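Local coordinates for protein prefoldin beta subunit 1 (Thermococcus sp., PDB 2ZQM) that acts as a molecular chaperone that stabilises a range of proteins and seems to fulfil an ATP-independent, HSP70-like role in folding newly made archaeal proteins, at the interface of chains A and B. Coordinates in Å, arbitrary orientation; residue numbers count along the deposited sequence, not the author numbering. Chains: chain A/B, Prefoldin beta subunit 1.

The interface of chains A and B. Residues chain A 54-58; chain B 61-64.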
loop_
_atom_site.group_PDB
_atom_site.type_symbol
_atom_site.label_atom_id
_atom_site.label_comp_id
_atom_site.label_asym_id
_atom_site.label_seq_id
_atom_site.Cartn_x
_atom_site.Cartn_y
_atom_site.Cartn_z
ATOM N N VAL A 54 -6.134 33.868 -0.874
ATOM C CA VAL A 54 -4.971 33.436 -0.106
ATOM C C VAL A 54 -4.683 31.961 -0.433
ATOM O O VAL A 54 -5.592 31.126 -0.423
ATOM C CB VAL A 54 -5.222 33.587 1.416
ATOM C CG1 VAL A 54 -6.406 32.732 1.843
ATOM C CG2 VAL A 54 -3.970 33.202 2.186
ATOM N N VAL A 55 -3.427 31.641 -0.743
ATOM C CA VAL A 55 -3.062 30.267 -1.069
ATOM C C VAL A 55 -1.767 29.850 -0.366
ATOM O O VAL A 55 -0.803 30.607 -0.344
ATOM C CB VAL A 55 -2.863 30.076 -2.611
ATOM C CG1 VAL A 55 -2.550 28.616 -2.923
ATOM C CG2 VAL A 55 -4.105 30.509 -3.369
ATOM N N TYR A 56 -1.761 28.647 0.212
ATOM C CA TYR A 56 -0.573 28.091 0.871
ATOM C C TYR A 56 -0.241 26.799 0.135
ATOM O O TYR A 56 -1.114 26.176 -0.453
ATOM C CB TYR A 56 -0.850 27.741 2.345
ATOM C CG TYR A 56 -1.088 28.935 3.238
ATOM C CD1 TYR A 56 -0.051 29.497 3.979
ATOM C CD2 TYR A 56 -2.346 29.534 3.302
ATOM C CE1 TYR A 56 -0.263 30.638 4.765
ATOM C CE2 TYR A 56 -2.567 30.667 4.077
ATOM C CZ TYR A 56 -1.521 31.215 4.802
ATOM O OH TYR A 56 -1.750 32.347 5.556
ATOM N N LYS A 57 1.015 26.386 0.167
ATOM C CA LYS A 57 1.384 25.144 -0.488
ATOM C C LYS A 57 2.164 24.296 0.500
ATOM O O LYS A 57 2.747 24.816 1.447
ATOM C CB LYS A 57 2.235 25.404 -1.741
ATOM C CG LYS A 57 3.549 26.123 -1.483
ATOM C CD LYS A 57 4.416 26.175 -2.746
ATOM C CE LYS A 57 4.850 24.774 -3.182
ATOM N NZ LYS A 57 5.808 24.780 -4.349
ATOM N N THR A 58 2.169 22.988 0.283
ATOM C CA THR A 58 2.894 22.102 1.176
ATOM C C THR A 58 4.252 21.781 0.574
ATOM O O THR A 58 4.383 21.616 -0.641
ATOM C CB THR A 58 2.122 20.783 1.420
ATOM O OG1 THR A 58 1.825 20.167 0.164
ATOM C CG2 THR A 58 0.821 21.046 2.161
ATOM N N THR B 61 -1.915 19.610 -3.186
ATOM C CA THR B 61 -0.893 19.993 -2.224
ATOM C C THR B 61 -1.104 21.436 -1.769
ATOM O O THR B 61 -0.293 21.978 -1.030
ATOM C CB THR B 61 0.519 19.889 -2.839
ATOM O OG1 THR B 61 0.646 20.838 -3.907
ATOM C CG2 THR B 61 0.755 18.504 -3.384
ATOM N N LEU B 62 -2.191 22.059 -2.212
ATOM C CA LEU B 62 -2.454 23.446 -1.842
ATOM C C LEU B 62 -3.496 23.571 -0.734
ATOM O O LEU B 62 -4.275 22.654 -0.483
ATOM C CB LEU B 62 -2.908 24.231 -3.072
ATOM C CG LEU B 62 -1.888 24.093 -4.204
ATOM C CD1 LEU B 62 -2.515 24.451 -5.530
ATOM C CD2 LEU B 62 -0.700 24.971 -3.913
ATOM N N ILE B 63 -3.498 24.720 -0.077
ATOM C CA ILE B 63 -4.437 24.983 1.000
ATOM C C ILE B 63 -5.058 26.341 0.750
ATOM O O ILE B 63 -4.351 27.330 0.607
ATOM C CB ILE B 63 -3.715 24.977 2.363
ATOM C CG1 ILE B 63 -3.199 23.559 2.647
ATOM C CG2 ILE B 63 -4.663 25.496 3.475
ATOM C CD1 ILE B 63 -2.178 23.463 3.771
ATOM N N VAL B 64 -6.384 26.387 0.651
ATOM C CA VAL B 64 -7.067 27.660 0.432
ATOM C C VAL B 64 -8.164 27.875 1.466
ATOM O O VAL B 64 -8.645 26.931 2.101
ATOM C CB VAL B 64 -7.678 27.742 -0.977
ATOM C CG1 VAL B 64 -6.569 27.649 -2.015
ATOM C CG2 VAL B 64 -8.688 26.635 -1.170
#
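A:Tyr56 and B:Ile63 pair through both of their backbone polar groups, which marks strand 55-59 of chain A and strand 62-66 of chain B as antiparallel neighbours. A:Tyr56 N donates to B:Ile63 O over 2.9 Å, with 164° at the hydrogen, and B:Ile63 N returns a bond of 2.8 Å to A:Tyr56 O. Further along, B:Thr61 O receives two donors from one residue: A:Thr58 N, at 3.0 Å, approaches nearly along the C=O axis, whereas the side-chain hydroxyl A:Thr58 OG1, also at 3.0 Å, comes in the carbonyl plane onto a lone pair (C=O...donor angle 116°). The chi1 of 55° puts that hydroxyl between the backbone N and carbonyl carbon of A:Thr58, facing B:Thr61. A valine here would probably leave B:Thr61 O bonded to the backbone N-H but without the hydroxyl that meets its lone pair, holding the carbonyl less firmly.

Side chains pack on both faces of the paired strands. On one, A:Lys57 CB meets the B:Leu62 methyl CD2 at 3.7 Å, while A:Val55 and B:Val64 lie side by side, CG2 to CG1 at 4.0 Å. On the opposite face A:Tyr56 CB rests 4.0 Å from B:Ile63 CB, and the methyl B:Ile63 CD1 reaches A:Thr58 CG2 at 4.2 Å. The patch thus joins two prefoldin beta subunits edge to edge through strands that link their long helices, an association that may contribute to the four-chain assembly deposited here.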